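Local coordinates for integral membrane indolylacetylinositol arabinosyltransferase EmbC (Mycolicibacterium smegmatis, PDB 7BVE), which probably transfers arabinose units in building the arabinan of the mycobacterial cell wall, and is the membrane enzyme to which the drug ethambutol binds, at residues 299-303 against 1004-1010; 488-492 against 1070-1074; 962-966 against 1001-1005. All coordinates share one frame; numbering follows the deposited sequence.

Contact 1. Residues 299-303 against 1004-1010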
# COMPACT_ATOMS: atom_id res chain seq x y z
N TYR A 299 -21.60 -17.93 -8.82
CA TYR A 299 -22.96 -17.51 -8.51
C TYR A 299 -23.04 -16.03 -8.22
O TYR A 299 -24.03 -15.37 -8.55
CB TYR A 299 -23.45 -18.35 -7.34
CG TYR A 299 -24.86 -18.16 -6.89
CD1 TYR A 299 -25.92 -18.59 -7.67
CD2 TYR A 299 -25.13 -17.64 -5.64
CE1 TYR A 299 -27.21 -18.45 -7.23
CE2 TYR A 299 -26.41 -17.50 -5.20
CZ TYR A 299 -27.44 -17.90 -5.99
OH TYR A 299 -28.73 -17.76 -5.54
N TYR A 300 -22.00 -15.47 -7.62
CA TYR A 300 -22.02 -14.09 -7.18
C TYR A 300 -21.40 -13.12 -8.17
O TYR A 300 -21.49 -11.92 -7.95
CB TYR A 300 -21.31 -13.97 -5.83
CG TYR A 300 -22.00 -14.68 -4.69
CD1 TYR A 300 -23.08 -14.12 -4.06
CD2 TYR A 300 -21.56 -15.92 -4.26
CE1 TYR A 300 -23.71 -14.76 -3.02
CE2 TYR A 300 -22.18 -16.57 -3.22
CZ TYR A 300 -23.25 -15.99 -2.61
OH TYR A 300 -23.87 -16.63 -1.58
N ARG A 301 -20.79 -13.60 -9.25
CA ARG A 301 -20.09 -12.69 -10.14
C ARG A 301 -20.02 -13.32 -11.53
O ARG A 301 -20.18 -14.53 -11.68
CB ARG A 301 -18.70 -12.35 -9.58
CG ARG A 301 -17.98 -11.16 -10.19
CD ARG A 301 -16.79 -10.76 -9.37
NE ARG A 301 -16.04 -9.70 -10.04
CZ ARG A 301 -16.32 -8.40 -9.96
NH1 ARG A 301 -15.56 -7.55 -10.63
NH2 ARG A 301 -17.33 -7.96 -9.25
N TRP A 302 -19.88 -12.45 -12.53
CA TRP A 302 -19.57 -12.77 -13.93
C TRP A 302 -20.70 -13.51 -14.65
O TRP A 302 -20.44 -14.50 -15.33
CB TRP A 302 -18.27 -13.55 -14.10
CG TRP A 302 -17.06 -12.85 -13.61
CD1 TRP A 302 -16.57 -11.68 -14.08
CD2 TRP A 302 -16.10 -13.35 -12.69
NE1 TRP A 302 -15.42 -11.37 -13.43
CE2 TRP A 302 -15.10 -12.39 -12.58
CE3 TRP A 302 -16.02 -14.50 -11.91
CZ2 TRP A 302 -14.02 -12.54 -11.73
CZ3 TRP A 302 -14.95 -14.64 -11.07
CH2 TRP A 302 -13.97 -13.67 -10.98
N PHE A 303 -21.94 -13.04 -14.49
CA PHE A 303 -23.02 -13.24 -15.46
C PHE A 303 -23.44 -14.70 -15.61
O PHE A 303 -24.04 -15.07 -16.61
CB PHE A 303 -22.61 -12.66 -16.82
CG PHE A 303 -22.48 -11.17 -16.82
CD1 PHE A 303 -23.38 -10.39 -16.17
CD2 PHE A 303 -21.36 -10.57 -17.34
CE1 PHE A 303 -23.22 -9.03 -16.15
CE2 PHE A 303 -21.20 -9.22 -17.30
CZ PHE A 303 -22.13 -8.45 -16.71
N VAL A 1004 -18.36 -6.90 -4.86
CA VAL A 1004 -18.21 -8.17 -5.56
C VAL A 1004 -19.47 -8.48 -6.35
O VAL A 1004 -19.41 -8.98 -7.48
CB VAL A 1004 -17.87 -9.28 -4.55
CG1 VAL A 1004 -17.81 -10.64 -5.21
CG2 VAL A 1004 -16.56 -8.97 -3.87
N MET A 1005 -20.63 -8.13 -5.80
CA MET A 1005 -21.91 -8.55 -6.35
C MET A 1005 -22.62 -7.47 -7.14
O MET A 1005 -23.77 -7.66 -7.52
CB MET A 1005 -22.81 -9.02 -5.21
CG MET A 1005 -22.30 -10.23 -4.49
SD MET A 1005 -23.35 -10.68 -3.11
CE MET A 1005 -22.90 -9.40 -1.97
N ASP A 1006 -21.97 -6.35 -7.43
CA ASP A 1006 -22.67 -5.22 -8.01
C ASP A 1006 -22.88 -5.41 -9.51
O ASP A 1006 -22.61 -6.46 -10.08
CB ASP A 1006 -21.92 -3.91 -7.72
CG ASP A 1006 -20.49 -3.91 -8.23
OD1 ASP A 1006 -19.99 -4.96 -8.69
OD2 ASP A 1006 -19.86 -2.84 -8.19
N TYR A 1007 -23.36 -4.35 -10.16
CA TYR A 1007 -23.69 -4.38 -11.58
C TYR A 1007 -22.46 -4.47 -12.47
O TYR A 1007 -22.53 -5.09 -13.53
CB TYR A 1007 -24.48 -3.13 -11.95
CG TYR A 1007 -24.86 -3.04 -13.40
CD1 TYR A 1007 -25.89 -3.82 -13.91
CD2 TYR A 1007 -24.22 -2.16 -14.26
CE1 TYR A 1007 -26.25 -3.75 -15.24
CE2 TYR A 1007 -24.58 -2.08 -15.60
CZ TYR A 1007 -25.60 -2.88 -16.08
OH TYR A 1007 -25.97 -2.82 -17.40
N LEU A 1008 -21.34 -3.88 -12.07
CA LEU A 1008 -20.18 -3.79 -12.94
C LEU A 1008 -19.39 -5.09 -13.04
O LEU A 1008 -18.35 -5.10 -13.71
CB LEU A 1008 -19.24 -2.69 -12.47
CG LEU A 1008 -19.71 -1.26 -12.68
CD1 LEU A 1008 -18.75 -0.29 -12.01
CD2 LEU A 1008 -19.81 -0.97 -14.16
N GLY A 1009 -19.83 -6.16 -12.41
CA GLY A 1009 -19.07 -7.39 -12.48
C GLY A 1009 -19.91 -8.62 -12.71
O GLY A 1009 -19.37 -9.70 -12.85
N GLY A 1010 -21.23 -8.47 -12.77
CA GLY A 1010 -22.10 -9.61 -12.83
C GLY A 1010 -23.12 -9.47 -11.74
O GLY A 1010 -23.81 -8.46 -11.69
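Arg301 reaches across to the backbone of Val1004 and Gly1009, joining a loop of the GT-C-like part of EmbC to a loop of its C-terminal domain beside the ethambutol pocket. Its side chain can be followed outward. Arg301 CB lies 4.0 Å from Val1004 O; CG, set anti to the backbone N (chi1 -165°), approaches Gly1009 O; CD still runs alongside Val1004 O. The chain is extended from CG to NE, the reach needed to bring the guanidinium over Gly1009 CA, which covers one of its faces 3.6 Å above the plane. At the tip, Arg301 NH2 donates to Val1004 O over 2.9 Å. That oxygen lies in the guanidinium plane, but the donor stands above the carbonyl plane. Asp1006 OD1, 4.0 Å from Arg301 NH2 and too far for a salt bridge, may still attract the guanidinium electrostatically. Arginine suits the place because a long aliphatic stem and a flat polar end serve different neighbours.

One residue on, Trp302 N gives a second hydrogen bond, to Gly1009 O at 2.8 Å. Gly1009 and Gly1010, having no side chains, let the backbone lie directly against Arg301, Trp302 and the Phe303 ring.

At the other end, Tyr300 and Met1005 lie side by side in a Met-aromatic contact, oblique to the ring, with Met1005 SD 3.6 Å from Tyr300 CD1. The Phe303 ring, meanwhile, receives Gly1010 in a CH-pi contact, Gly1010 CA 3.9 Å from the ring centroid and 28° off its normal.

Contact 2. Residues 488-492 against 1070-1074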
# COMPACT_ATOMS: atom_id res chain seq x y z
N PHE A 488 -13.36 -13.84 -20.99
CA PHE A 488 -14.32 -12.86 -20.50
C PHE A 488 -14.13 -12.55 -19.03
O PHE A 488 -14.25 -11.39 -18.62
CB PHE A 488 -15.73 -13.39 -20.78
CG PHE A 488 -16.82 -12.46 -20.40
CD1 PHE A 488 -17.05 -11.31 -21.13
CD2 PHE A 488 -17.64 -12.74 -19.33
CE1 PHE A 488 -18.06 -10.46 -20.80
CE2 PHE A 488 -18.65 -11.89 -19.00
CZ PHE A 488 -18.86 -10.75 -19.73
N LYS A 489 -13.81 -13.56 -18.20
CA LYS A 489 -13.52 -13.31 -16.79
C LYS A 489 -12.25 -12.50 -16.62
O LYS A 489 -12.15 -11.69 -15.69
CB LYS A 489 -13.38 -14.62 -16.03
CG LYS A 489 -14.62 -15.39 -15.83
CD LYS A 489 -14.31 -16.64 -15.07
CE LYS A 489 -15.52 -17.49 -14.91
NZ LYS A 489 -15.19 -18.72 -14.16
N SER A 490 -11.26 -12.73 -17.48
CA SER A 490 -10.06 -11.91 -17.43
C SER A 490 -10.34 -10.48 -17.86
O SER A 490 -9.74 -9.54 -17.33
CB SER A 490 -8.98 -12.53 -18.31
OG SER A 490 -7.82 -11.72 -18.31
N ALA A 491 -11.25 -10.30 -18.82
CA ALA A 491 -11.57 -8.95 -19.28
C ALA A 491 -12.37 -8.17 -18.24
O ALA A 491 -12.16 -6.98 -18.06
CB ALA A 491 -12.33 -9.01 -20.60
N VAL A 492 -13.30 -8.84 -17.56
CA VAL A 492 -14.19 -8.16 -16.62
C VAL A 492 -13.52 -7.97 -15.27
O VAL A 492 -13.34 -6.84 -14.81
CB VAL A 492 -15.51 -8.93 -16.45
CG1 VAL A 492 -16.35 -8.32 -15.36
CG2 VAL A 492 -16.28 -8.95 -17.74
N PRO A 1070 -21.86 -12.84 -28.79
CA PRO A 1070 -20.80 -12.38 -27.88
C PRO A 1070 -21.32 -12.17 -26.47
O PRO A 1070 -22.51 -12.05 -26.22
CB PRO A 1070 -20.34 -11.07 -28.51
CG PRO A 1070 -20.71 -11.18 -29.92
CD PRO A 1070 -21.99 -11.93 -29.94
N LEU A 1071 -20.38 -12.14 -25.54
CA LEU A 1071 -20.69 -11.90 -24.14
C LEU A 1071 -20.56 -10.41 -23.87
O LEU A 1071 -19.48 -9.85 -24.00
CB LEU A 1071 -19.75 -12.71 -23.23
CG LEU A 1071 -19.95 -14.22 -23.21
CD1 LEU A 1071 -18.81 -14.90 -22.51
CD2 LEU A 1071 -21.24 -14.55 -22.51
N ARG A 1072 -21.68 -9.78 -23.51
CA ARG A 1072 -21.70 -8.33 -23.31
C ARG A 1072 -21.17 -8.00 -21.92
O ARG A 1072 -21.73 -8.46 -20.92
CB ARG A 1072 -23.11 -7.77 -23.45
CG ARG A 1072 -23.10 -6.28 -23.40
CD ARG A 1072 -24.47 -5.67 -23.31
NE ARG A 1072 -24.37 -4.23 -23.45
CZ ARG A 1072 -24.06 -3.39 -22.47
NH1 ARG A 1072 -23.81 -3.84 -21.25
NH2 ARG A 1072 -23.98 -2.09 -22.71
N LEU A 1073 -20.12 -7.20 -21.86
CA LEU A 1073 -19.56 -6.77 -20.59
C LEU A 1073 -20.04 -5.36 -20.28
O LEU A 1073 -19.98 -4.48 -21.13
CB LEU A 1073 -18.03 -6.86 -20.59
CG LEU A 1073 -17.08 -5.95 -21.37
CD1 LEU A 1073 -15.71 -6.06 -20.75
CD2 LEU A 1073 -17.01 -6.35 -22.83
N SER A 1074 -20.55 -5.17 -19.07
CA SER A 1074 -21.01 -3.86 -18.65
C SER A 1074 -19.81 -3.00 -18.30
O SER A 1074 -19.03 -3.34 -17.40
CB SER A 1074 -21.95 -3.98 -17.45
OG SER A 1074 -21.24 -4.42 -16.31
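Phe488 is the bump of this contact: its ring leaves the last turns of helix 479-492 and fits against an extended run, 1070-1074, in the loop after strand 1056-1062, near the end of the chain. With CG anti to the backbone N (chi1 -177°), the ring stands out from the helix and is covered on both faces. Leu1071 takes one, its CB 3.9 Å from the Phe488 ring centroid and 19° off the normal in a CH-pi contact, while its CD1 lies 3.8 Å from Phe488 CG. Val492, one turn along the helix, lays CG2 over the opposite face, 3.7 Å above the plane and toward the rim.

The far end of the ring lies against the extended backbone between the two leucines. Phe488 CE1 comes 3.6 Å from both Leu1071 O and Leu1073 CB, and Arg1072 O lies near the ring plane, 3.9 Å from Phe488 CZ. Leu1073 then fills the groove beside Phe488: its CB slides past Val492 CG2 at 3.9 Å, and its CD1 just reaches Ala491 CB. A small alanine suits that spot, since it leaves room for the leucine's branches.

No hydrogen bond crosses between 488-492 and 1070-1074. Helix 479-492 and the C-terminal loop therefore meet through shape and apolar packing, although the ring edge may gain a little from the Arg1072 carbonyl oxygen.

Contact 3. Residues 962-966 against 1001-1005. With 95E (Ethambutol), chain G.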
# COMPACT_ATOMS: atom_id res chain seq x y z
N MET A 962 -31.68 -14.12 -0.31
CA MET A 962 -30.46 -13.63 -0.92
C MET A 962 -29.39 -13.50 0.17
O MET A 962 -29.36 -12.53 0.92
CB MET A 962 -30.67 -12.32 -1.64
CG MET A 962 -29.40 -11.88 -2.29
SD MET A 962 -29.44 -10.37 -3.22
CE MET A 962 -27.69 -10.27 -3.55
N LEU A 963 -28.53 -14.50 0.25
CA LEU A 963 -27.40 -14.45 1.17
C LEU A 963 -26.23 -13.74 0.51
O LEU A 963 -26.03 -13.83 -0.70
CB LEU A 963 -26.99 -15.87 1.55
CG LEU A 963 -27.99 -16.70 2.34
CD1 LEU A 963 -27.55 -18.12 2.36
CD2 LEU A 963 -28.06 -16.17 3.73
N ASP A 964 -25.45 -13.03 1.31
CA ASP A 964 -24.22 -12.49 0.78
C ASP A 964 -23.13 -13.54 0.85
O ASP A 964 -23.32 -14.64 1.38
CB ASP A 964 -23.80 -11.23 1.54
CG ASP A 964 -24.76 -10.08 1.32
OD1 ASP A 964 -25.51 -10.11 0.32
OD2 ASP A 964 -24.74 -9.13 2.10
N TRP A 965 -21.97 -13.22 0.29
CA TRP A 965 -20.94 -14.25 0.17
C TRP A 965 -20.13 -14.44 1.45
O TRP A 965 -19.28 -15.33 1.49
CB TRP A 965 -20.02 -13.95 -1.00
CG TRP A 965 -19.23 -12.71 -0.92
CD1 TRP A 965 -19.59 -11.48 -1.37
CD2 TRP A 965 -17.91 -12.56 -0.38
NE1 TRP A 965 -18.59 -10.58 -1.13
CE2 TRP A 965 -17.55 -11.22 -0.52
CE3 TRP A 965 -17.01 -13.44 0.22
CZ2 TRP A 965 -16.33 -10.73 -0.09
CZ3 TRP A 965 -15.80 -12.96 0.65
CH2 TRP A 965 -15.47 -11.62 0.49
N LEU A 966 -20.38 -13.64 2.48
CA LEU A 966 -19.86 -13.89 3.81
C LEU A 966 -20.83 -14.64 4.69
O LEU A 966 -20.44 -15.56 5.40
CB LEU A 966 -19.50 -12.57 4.48
CG LEU A 966 -18.26 -11.82 4.00
CD1 LEU A 966 -18.26 -10.45 4.58
CD2 LEU A 966 -17.04 -12.55 4.47
N ASN A 1001 -17.35 -5.07 0.83
CA ASN A 1001 -17.44 -6.36 0.16
C ASN A 1001 -18.60 -6.48 -0.81
O ASN A 1001 -18.57 -7.37 -1.67
CB ASN A 1001 -17.55 -7.48 1.20
CG ASN A 1001 -16.28 -7.66 1.99
OD1 ASN A 1001 -15.19 -7.60 1.43
ND2 ASN A 1001 -16.41 -7.87 3.29
N SER A 1002 -19.61 -5.65 -0.69
CA SER A 1002 -20.68 -5.55 -1.69
C SER A 1002 -20.28 -5.21 -3.13
O SER A 1002 -21.05 -5.54 -4.03
CB SER A 1002 -21.71 -4.53 -1.21
OG SER A 1002 -22.34 -4.97 -0.03
N PRO A 1003 -19.15 -4.54 -3.43
CA PRO A 1003 -18.73 -4.45 -4.85
C PRO A 1003 -18.33 -5.75 -5.53
O PRO A 1003 -17.95 -5.70 -6.71
CB PRO A 1003 -17.55 -3.47 -4.80
CG PRO A 1003 -17.86 -2.61 -3.70
CD PRO A 1003 -18.49 -3.46 -2.67
N VAL A 1004 -18.36 -6.90 -4.86
CA VAL A 1004 -18.21 -8.17 -5.56
C VAL A 1004 -19.47 -8.48 -6.35
O VAL A 1004 -19.41 -8.98 -7.48
CB VAL A 1004 -17.87 -9.28 -4.55
CG1 VAL A 1004 -17.81 -10.64 -5.21
CG2 VAL A 1004 -16.56 -8.97 -3.87
N MET A 1005 -20.63 -8.13 -5.80
CA MET A 1005 -21.91 -8.55 -6.35
C MET A 1005 -22.62 -7.47 -7.14
O MET A 1005 -23.77 -7.66 -7.52
CB MET A 1005 -22.81 -9.02 -5.21
CG MET A 1005 -22.30 -10.23 -4.49
SD MET A 1005 -23.35 -10.68 -3.11
CE MET A 1005 -22.90 -9.40 -1.97
C2 95E G . -14.15 -17.85 -6.95
O12 95E G . -11.82 -12.69 -0.66
C11 95E G . -11.79 -13.48 -1.54
C10 95E G . -12.67 -13.31 -2.78
C13 95E G . -13.76 -12.27 -2.55
C14 95E G . -13.56 -11.01 -3.39
N9 95E G . -13.30 -14.57 -3.12
C8 95E G . -12.46 -15.23 -4.10
C7 95E G . -13.33 -15.92 -5.13
N6 95E G . -13.73 -17.22 -4.65
C3 95E G . -13.39 -18.18 -5.68
O1 95E G . -13.57 -17.37 -7.86
C4 95E G . -13.75 -19.57 -5.19
C5 95E G . -13.57 -19.66 -3.68
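Trp965 and Asn1001 share the one hydrogen bond between these segments. The indole NE1 of Trp965 donates to Asn1001 O over 3.3 Å, nearly straight at 173°; the oxygen lies in the ring plane, yet the donor stands above the carbonyl plane. Val1004 N reaches the same oxygen from the other face, so two bonds grip it.

Contacts to the indole ring form a second group. The Asn1001 amide is turned 70° from the indole, with OD1 3.7 Å from Trp965 CZ2. The first torsion sets Trp965 CG between the backbone N and the carbonyl carbon (chi1 63°); Leu966 backs one face of the ring and ethambutol lies over the other, its C13 3.5 Å from Trp965 CH2. Trp965, just past strand 961-963 of a mixed sheet, and Val1004, in the loop after helix 995-1001, thus form part of the ethambutol pocket on the C-terminal domain side. A broad, flat tryptophan can meet the drug while its N-H holds the neighbouring loop.

Apolar packing adds Val1004 CG2, 3.7 Å from ethambutol C14, and Met1005 CE, 4.0 Å from Trp965 CD1 at the indole edge. The same methyl, Met1005 CE, has Asp964 OD1 as a close polar neighbour at 3.5 Å.

Contacts 1 and 3 meet on the loop after helix 995-1001, sharing Val1004 and Met1005, with centres about 9 Å apart. Contact 2 is centred about 11 Å from contact 1 and touches it where Phe303 packs on Phe488, Trp302 on Val492, and Ser1074 meets Tyr1007 O; its centre is about 20 Å from that of contact 3. Along the chain, the segments of contacts 1 and 2 alternate, whereas contact 3 is nested within the loop closed by contact 2. Contacts 1 and 2 join the GT-C-like part to the C-terminal domain; contact 3, wholly within that domain, holds the C-terminal side of the ethambutol pocket through Trp965 and Val1004.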